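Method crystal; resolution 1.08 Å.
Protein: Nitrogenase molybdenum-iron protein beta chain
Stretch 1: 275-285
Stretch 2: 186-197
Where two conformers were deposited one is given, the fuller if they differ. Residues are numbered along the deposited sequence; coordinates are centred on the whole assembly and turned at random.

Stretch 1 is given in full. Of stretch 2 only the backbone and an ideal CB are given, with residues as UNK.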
ATOM      1  N   GLU B 275     -27.117  -7.035  -0.320  1.00 11.00           N
ATOM      2  CA  GLU B 275     -28.086  -7.752  -1.176  1.00 11.47           C
ATOM      3  C   GLU B 275     -27.783  -9.252  -1.241  1.00 11.15           C
ATOM      4  O   GLU B 275     -28.694 -10.101  -1.296  1.00 11.91           O
ATOM      5  CB  GLU B 275     -28.096  -7.141  -2.569  1.00 11.85           C
ATOM      6  CG  GLU B 275     -28.782  -5.776  -2.576  1.00 13.78           C
ATOM      7  CD  GLU B 275     -28.300  -4.797  -3.647  1.00 17.06           C
ATOM      8  OE1 GLU B 275     -27.565  -5.170  -4.615  1.00 17.59           O
ATOM      9  OE2 GLU B 275     -28.667  -3.588  -3.497  1.00 20.65           O
ATOM     10  N   PHE B 276     -26.514  -9.618  -1.248  1.00 10.90           N
ATOM     11  CA  PHE B 276     -26.093 -11.017  -1.206  1.00 11.80           C
ATOM     12  C   PHE B 276     -26.487 -11.660   0.114  1.00 11.06           C
ATOM     13  O   PHE B 276     -27.083 -12.738   0.105  1.00 12.27           O
ATOM     14  CB  PHE B 276     -24.557 -11.068  -1.452  1.00 11.40           C
ATOM     15  CG  PHE B 276     -23.923 -12.389  -1.173  1.00 11.42           C
ATOM     16  CD1 PHE B 276     -24.104 -13.457  -2.035  1.00 13.84           C
ATOM     17  CD2 PHE B 276     -23.136 -12.571  -0.068  1.00 13.83           C
ATOM     18  CE1 PHE B 276     -23.501 -14.685  -1.770  1.00 14.57           C
ATOM     19  CE2 PHE B 276     -22.533 -13.788   0.200  1.00 14.33           C
ATOM     20  CZ  PHE B 276     -22.734 -14.853  -0.646  1.00 12.72           C
ATOM     21  N   ILE B 277     -26.160 -11.037   1.240  1.00 11.24           N
ATOM     22  CA  ILE B 277     -26.507 -11.602   2.544  1.00 11.75           C
ATOM     23  C   ILE B 277     -28.034 -11.728   2.676  1.00 12.52           C
ATOM     24  O   ILE B 277     -28.557 -12.757   3.150  1.00 12.72           O
ATOM     25  CB  ILE B 277     -25.931 -10.738   3.671  1.00 11.56           C
ATOM     26  CG1 ILE B 277     -24.406 -10.749   3.641  1.00 13.20           C
ATOM     27  CG2 ILE B 277     -26.432 -11.172   5.045  1.00 13.09           C
ATOM     28  CD1 ILE B 277     -23.757 -12.095   3.823  1.00 14.06           C
ATOM     29  N   MET B 278     -28.772 -10.719   2.244  1.00 12.41           N
ATOM     30  CA  MET B 278     -30.256 -10.791   2.310  1.00 12.95           C
ATOM     31  C   MET B 278     -30.804 -11.892   1.429  1.00 12.97           C
ATOM     32  O   MET B 278     -31.747 -12.588   1.826  1.00 13.95           O
ATOM     33  CB  MET B 278     -30.892  -9.452   1.961  1.00 14.07           C
ATOM     34  CG  MET B 278     -30.637  -8.344   2.975  1.00 15.07           C
ATOM     35  SD  MET B 278     -31.263  -8.666   4.607  1.00 21.68           S
ATOM     36  CE  MET B 278     -30.062  -9.848   5.223  1.00 62.49           C
ATOM     37  N   ALA B 279     -30.235 -12.099   0.232  1.00 13.44           N
ATOM     38  CA  ALA B 279     -30.684 -13.191  -0.624  1.00 14.27           C
ATOM     39  C   ALA B 279     -30.482 -14.509   0.082  1.00 14.06           C
ATOM     40  O   ALA B 279     -31.358 -15.402   0.020  1.00 15.75           O
ATOM     41  CB  ALA B 279     -29.942 -13.179  -1.947  1.00 14.34           C
ATOM     42  N   LEU B 280     -29.342 -14.698   0.724  1.00 14.28           N
ATOM     43  CA  LEU B 280     -29.069 -15.938   1.478  0.51 15.12           C
ATOM     44  C   LEU B 280     -30.079 -16.134   2.599  1.00 14.23           C
ATOM     45  O   LEU B 280     -30.621 -17.232   2.782  1.00 17.09           O
ATOM     46  CB  LEU B 280     -27.665 -15.889   2.083  0.51 16.72           C
ATOM     47  CG  LEU B 280     -26.435 -16.379   1.301  0.51 20.79           C
ATOM     48  CD1 LEU B 280     -26.474 -16.009  -0.176  0.51 22.22           C
ATOM     49  CD2 LEU B 280     -25.173 -15.818   1.950  0.51 17.41           C
ATOM     50  N   SER B 281     -30.300 -15.103   3.399  1.00 14.40           N
ATOM     51  CA  SER B 281     -31.228 -15.196   4.533  1.00 15.53           C
ATOM     52  C   SER B 281     -32.646 -15.467   4.065  1.00 16.37           C
ATOM     53  O   SER B 281     -33.324 -16.327   4.621  1.00 17.51           O
ATOM     54  CB  SER B 281     -31.149 -13.916   5.361  1.00 16.11           C
ATOM     55  OG  SER B 281     -31.992 -13.989   6.494  1.00 18.24           O
ATOM     56  N   GLU B 282     -33.072 -14.768   3.016  1.00 15.97           N
ATOM     57  CA  GLU B 282     -34.422 -14.936   2.497  1.00 18.23           C
ATOM     58  C   GLU B 282     -34.640 -16.315   1.904  1.00 16.57           C
ATOM     59  O   GLU B 282     -35.737 -16.898   2.019  1.00 20.72           O
ATOM     60  CB  GLU B 282     -34.758 -13.869   1.469  1.00 20.05           C
ATOM     61  CG  GLU B 282     -34.853 -12.455   2.066  1.00 23.88           C
ATOM     62  CD  GLU B 282     -34.808 -11.346   1.012  1.00 27.85           C
ATOM     63  OE1 GLU B 282     -34.726 -10.177   1.441  1.00 27.67           O
ATOM     64  OE2 GLU B 282     -34.848 -11.630  -0.216  1.00 49.26           O
ATOM     65  N   ALA B 283     -33.619 -16.852   1.243  1.00 16.28           N
ATOM     66  CA  ALA B 283     -33.755 -18.160   0.605  1.00 18.73           C
ATOM     67  C   ALA B 283     -33.840 -19.314   1.598  1.00 18.51           C
ATOM     68  O   ALA B 283     -34.365 -20.382   1.271  1.00 22.54           O
ATOM     69  CB  ALA B 283     -32.590 -18.412  -0.335  1.00 18.75           C
ATOM     70  N   THR B 284     -33.287 -19.108   2.786  1.00 16.58           N
ATOM     71  CA  THR B 284     -33.068 -20.184   3.744  1.00 16.63           C
ATOM     72  C   THR B 284     -33.757 -20.030   5.070  1.00 18.80           C
ATOM     73  O   THR B 284     -33.869 -21.003   5.829  1.00 20.41           O
ATOM     74  CB  THR B 284     -31.579 -20.345   4.037  1.00 17.09           C
ATOM     75  OG1 THR B 284     -31.088 -19.179   4.688  1.00 17.02           O
ATOM     76  CG2 THR B 284     -30.795 -20.636   2.759  1.00 18.10           C
ATOM     77  N   GLY B 285     -34.242 -18.836   5.360  1.00 17.59           N
ATOM     78  CA  GLY B 285     -34.760 -18.530   6.683  1.00 21.13           C
ATOM     79  C   GLY B 285     -33.707 -18.404   7.771  1.00 20.15           C
ATOM     80  O   GLY B 285     -34.042 -18.292   8.934  1.00 25.53           O
ATOM     81  N   UNK B 186     -13.788 -15.958   0.144  1.00 10.43           N
ATOM     82  CA  UNK B 186     -14.605 -15.096   1.003  1.00 10.83           C
ATOM     83  C   UNK B 186     -16.088 -15.405   0.871  1.00 10.85           C
ATOM     84  O   UNK B 186     -16.814 -15.424   1.882  1.00 11.75           O
ATOM     85  CB  UNK B 186     -14.354 -13.624   0.668  1.00 10.83           C
ATOM     86  N   UNK B 187     -16.561 -15.640  -0.346  1.00 10.52           N
ATOM     87  CA  UNK B 187     -17.972 -16.004  -0.536  1.00 10.94           C
ATOM     88  C   UNK B 187     -18.283 -17.319   0.176  1.00 11.32           C
ATOM     89  O   UNK B 187     -19.317 -17.424   0.854  1.00 11.95           O
ATOM     90  CB  UNK B 187     -18.304 -16.118  -2.025  1.00 10.94           C
ATOM     91  N   UNK B 188     -17.383 -18.296   0.058  1.00 11.24           N
ATOM     92  CA  UNK B 188     -17.571 -19.572   0.769  1.00 12.08           C
ATOM     93  C   UNK B 188     -17.609 -19.327   2.288  1.00 11.86           C
ATOM     94  O   UNK B 188     -18.446 -19.909   3.002  1.00 13.17           O
ATOM     95  CB  UNK B 188     -16.454 -20.556   0.415  1.00 12.08           C
ATOM     96  N   UNK B 189     -16.712 -18.484   2.769  1.00 11.78           N
ATOM     97  CA  UNK B 189     -16.639 -18.195   4.192  1.00 11.74           C
ATOM     98  C   UNK B 189     -17.962 -17.619   4.693  1.00 11.89           C
ATOM     99  O   UNK B 189     -18.445 -17.950   5.794  1.00 13.31           O
ATOM    100  CB  UNK B 189     -15.491 -17.226   4.482  1.00 11.74           C
ATOM    101  N   UNK B 190     -18.582 -16.745   3.892  1.00 11.60           N
ATOM    102  CA  UNK B 190     -19.855 -16.143   4.253  0.56 11.26           C
ATOM    103  C   UNK B 190     -20.993 -17.170   4.268  1.00 11.55           C
ATOM    104  O   UNK B 190     -21.814 -17.170   5.196  1.00 13.23           O
ATOM    105  CB  UNK B 190     -20.187 -15.009   3.281  0.56 11.26           C
ATOM    106  N   UNK B 191     -21.057 -18.032   3.259  1.00 11.95           N
ATOM    107  CA  UNK B 191     -22.032 -19.137   3.278  1.00 12.42           C
ATOM    108  C   UNK B 191     -21.867 -19.978   4.548  1.00 13.49           C
ATOM    109  O   UNK B 191     -22.848 -20.349   5.217  1.00 14.10           O
ATOM    110  CB  UNK B 191     -21.869 -20.019   2.038  1.00 12.42           C
ATOM    111  N   UNK B 192     -20.611 -20.277   4.890  1.00 13.78           N
ATOM    112  CA  UNK B 192     -20.339 -21.127   6.052  1.00 15.05           C
ATOM    113  C   UNK B 192     -20.729 -20.405   7.338  1.00 13.69           C
ATOM    114  O   UNK B 192     -21.308 -21.017   8.252  1.00 15.59           O
ATOM    115  CB  UNK B 192     -18.863 -21.528   6.095  1.00 15.05           C
ATOM    116  N   UNK B 193     -20.453 -19.104   7.429  1.00 13.89           N
ATOM    117  CA  UNK B 193     -20.854 -18.342   8.618  1.00 14.76           C
ATOM    118  C   UNK B 193     -22.390 -18.289   8.750  1.00 15.00           C
ATOM    119  O   UNK B 193     -22.921 -18.256   9.870  1.00 16.56           O
ATOM    120  CB  UNK B 193     -20.281 -16.925   8.553  1.00 14.76           C
ATOM    121  N   UNK B 194     -23.092 -18.247   7.625  1.00 14.33           N
ATOM    122  CA  UNK B 194     -24.554 -18.259   7.584  0.62 13.67           C
ATOM    123  C   UNK B 194     -25.125 -19.663   7.867  1.00 16.19           C
ATOM    124  O   UNK B 194     -26.337 -19.802   8.029  1.00 17.62           O
ATOM    125  CB  UNK B 194     -25.039 -17.763   6.220  0.62 13.67           C
ATOM    126  N   UNK B 195     -24.269 -20.684   7.874  1.00 14.75           N
ATOM    127  CA  UNK B 195     -24.663 -22.073   8.037  1.00 16.60           C
ATOM    128  C   UNK B 195     -25.576 -22.557   6.899  1.00 16.72           C
ATOM    129  O   UNK B 195     -26.560 -23.274   7.135  1.00 17.87           O
ATOM    130  CB  UNK B 195     -25.366 -22.254   9.384  1.00 16.60           C
ATOM    131  N   UNK B 196     -25.216 -22.202   5.667  1.00 14.53           N
ATOM    132  CA  UNK B 196     -25.959 -22.553   4.482  1.00 14.46           C
ATOM    133  C   UNK B 196     -25.139 -23.503   3.598  1.00 14.58           C
ATOM    134  O   UNK B 196     -24.134 -23.097   3.031  1.00 15.62           O
ATOM    135  CB  UNK B 196     -26.349 -21.292   3.709  1.00 14.46           C
ATOM    136  N   UNK B 197     -25.591 -24.750   3.431  1.00 15.05           N
ATOM    137  CA  UNK B 197     -24.916 -25.667   2.502  1.00 15.16           C
ATOM    138  C   UNK B 197     -24.964 -25.167   1.071  1.00 13.58           C
ATOM    139  O   UNK B 197     -25.994 -24.611   0.653  1.00 14.67           O
ATOM    140  CB  UNK B 197     -25.547 -27.059   2.578  1.00 15.16           C
TER

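Phe-276, Ile-277, Leu-280, Ser-281 and Thr-284 of stretch 1, which is helical from 275 to 284, meet stretch 2 on a mostly apolar surface. The two helix axes cross at -38° and come within 11.2 Å.

Position 186 is helical, with nothing of stretch 1 near its CB. Many residues would suit. It is Glu-186, whose carboxylate serves its own helix.

At 187 the CB points sideways, 4.8 Å from Phe-276 CZ. A branched or longer apolar side chain could reach the ring. Ile-187 does so, with CG2 4.0 Å from Phe-276 CZ.

Position 188 points away from stretch 1, so it is loosely constrained. It is Lys-188, hydrogen-bonded through NZ elsewhere in the structure.

Position 189 is also out of reach and free in kind. Arg-189 forms a salt bridge one turn back, NH2 to Glu-186 OE2 at 2.8 Å, and its NE donates to Glu-186 OE1, also at 2.8 Å.

Position 190 points toward stretch 1. Its CB lies 4.1 Å from Phe-276 CE2 and 4.6 Å from Ile-277 CD1. These neighbours offer no polar partner, so Leu, Ile, Val or Met would fit. Leu-190 brings CD1 to 4.0 Å from Phe-276 CE2.

At 191 the CB points sideways, 5.3 Å from Leu-280 CD2. A long or aromatic apolar side chain could bridge the gap. Phe-191 turns its end nearer: CE2 meets the edge of the Phe-276 ring, 3.7 Å from CZ, while Leu-280 CG lies over one face of the Phe-191 ring. The two ring planes are 68° apart.

Positions 192 and 193 meet nothing in stretch 1. Polar or small helix formers would serve; they are Glu-192 and Ala-193.

Position 194 points toward Leu-280, with CB 4.7 Å from CD2. Ile-277 and Ser-281 lie further out, favouring a long, flexible apolar chain. Met-194 places CG 4.0 Å from Leu-280 CD2 and extends CE to 4.0 Å from Ser-281 CB.

Position 195 has positive phi in a Schellman motif. Gly, Asn or Asp would suit, with open space toward stretch 1. It is Asp-195.

Position 196 has extended backbone angles and points toward stretch 1, its CB 4.6 Å from Thr-284 CG2. A medium apolar side chain is expected. Ile-196 sets CD1 3.7 Å from Leu-280 CB and 3.6 Å from Thr-284 OG1. That hydroxyl donates to Leu-280 O.

Position 197 has phi of -62°, which allows proline, and its CB has no neighbour in stretch 1. It is Pro-197.

Stretch 2 (186-197) EIKRLFEAMDIP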
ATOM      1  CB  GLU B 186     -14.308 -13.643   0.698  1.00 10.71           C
ATOM      2  CG  GLU B 186     -15.136 -12.632   1.479  1.00 11.53           C
ATOM      3  CD  GLU B 186     -15.013 -12.696   2.996  1.00 13.95           C
ATOM      4  OE1 GLU B 186     -14.120 -13.387   3.519  1.00 15.72           O
ATOM      5  OE2 GLU B 186     -15.855 -12.055   3.666  1.00 17.14           O
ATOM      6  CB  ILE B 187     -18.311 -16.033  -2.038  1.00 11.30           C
ATOM      7  CG1 ILE B 187     -18.252 -14.608  -2.605  1.00 11.99           C
ATOM      8  CG2 ILE B 187     -19.640 -16.687  -2.302  1.00 12.28           C
ATOM      9  CD1 ILE B 187     -18.027 -14.565  -4.101  1.00 13.52           C
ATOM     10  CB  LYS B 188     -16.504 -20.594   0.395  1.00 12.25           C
ATOM     11  CG  LYS B 188     -16.618 -21.073  -1.048  1.00 12.83           C
ATOM     12  CD  LYS B 188     -15.750 -22.259  -1.363  1.00 15.69           C
ATOM     13  CE  LYS B 188     -14.293 -21.917  -1.275  1.00 15.22           C
ATOM     14  NZ  LYS B 188     -13.458 -23.116  -1.562  1.00 15.12           N
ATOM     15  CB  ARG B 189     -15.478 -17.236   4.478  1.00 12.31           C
ATOM     16  CG  ARG B 189     -15.173 -17.091   5.965  1.00 13.40           C
ATOM     17  CD  ARG B 189     -14.204 -15.944   6.242  1.00 12.98           C
ATOM     18  NE  ARG B 189     -14.774 -14.642   5.931  1.00 14.22           N
ATOM     19  CZ  ARG B 189     -15.638 -14.003   6.711  1.00 16.57           C
ATOM     20  NH1 ARG B 189     -16.012 -14.514   7.889  1.00 20.00           N
ATOM     21  NH2 ARG B 189     -16.149 -12.864   6.319  1.00 17.30           N
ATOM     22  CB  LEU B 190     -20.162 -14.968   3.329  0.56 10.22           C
ATOM     23  CG  LEU B 190     -19.211 -13.781   3.517  0.56  8.59           C
ATOM     24  CD1 LEU B 190     -19.419 -12.740   2.420  0.56  8.00           C
ATOM     25  CD2 LEU B 190     -19.423 -13.121   4.856  0.56  8.63           C
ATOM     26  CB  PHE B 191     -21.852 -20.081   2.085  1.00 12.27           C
ATOM     27  CG  PHE B 191     -22.652 -19.718   0.846  1.00 12.37           C
ATOM     28  CD1 PHE B 191     -23.907 -20.284   0.662  1.00 13.44           C
ATOM     29  CD2 PHE B 191     -22.171 -18.853  -0.108  1.00 13.02           C
ATOM     30  CE1 PHE B 191     -24.660 -19.955  -0.436  1.00 13.93           C
ATOM     31  CE2 PHE B 191     -22.907 -18.554  -1.207  1.00 13.65           C
ATOM     32  CZ  PHE B 191     -24.144 -19.112  -1.388  1.00 13.35           C
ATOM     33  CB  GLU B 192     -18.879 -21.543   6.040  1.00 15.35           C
ATOM     34  CG  GLU B 192     -18.643 -22.529   4.895  1.00 17.29           C
ATOM     35  CD  GLU B 192     -17.205 -22.774   4.530  1.00 23.29           C
ATOM     36  OE1 GLU B 192     -16.307 -22.288   5.245  1.00 30.17           O
ATOM     37  OE2 GLU B 192     -17.007 -23.467   3.491  1.00 22.21           O
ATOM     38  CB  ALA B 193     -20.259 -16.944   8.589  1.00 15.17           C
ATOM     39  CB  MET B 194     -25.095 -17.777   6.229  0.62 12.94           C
ATOM     40  CG  MET B 194     -24.936 -16.272   5.930  0.62 13.36           C
ATOM     41  SD  MET B 194     -25.947 -15.176   6.922  0.62 12.61           S
ATOM     42  CE  MET B 194     -27.600 -15.514   6.297  0.62 15.21           C
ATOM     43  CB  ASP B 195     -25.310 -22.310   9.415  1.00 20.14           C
ATOM     44  CG  ASP B 195     -25.365 -23.776   9.786  1.00 26.33           C
ATOM     45  OD1 ASP B 195     -24.528 -24.577   9.287  1.00 27.08           O
ATOM     46  OD2 ASP B 195     -26.238 -24.131  10.598  1.00 27.90           O
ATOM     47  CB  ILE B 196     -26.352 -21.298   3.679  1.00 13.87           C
ATOM     48  CG1 ILE B 196     -27.306 -20.463   4.511  1.00 14.37           C
ATOM     49  CG2 ILE B 196     -26.963 -21.647   2.327  1.00 14.37           C
ATOM     50  CD1 ILE B 196     -27.558 -19.066   3.962  1.00 14.65           C
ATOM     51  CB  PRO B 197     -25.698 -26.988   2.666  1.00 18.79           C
ATOM     52  CG  PRO B 197     -26.260 -26.894   4.066  1.00 19.31           C
ATOM     53  CD  PRO B 197     -26.604 -25.442   4.247  1.00 17.07           C
TER
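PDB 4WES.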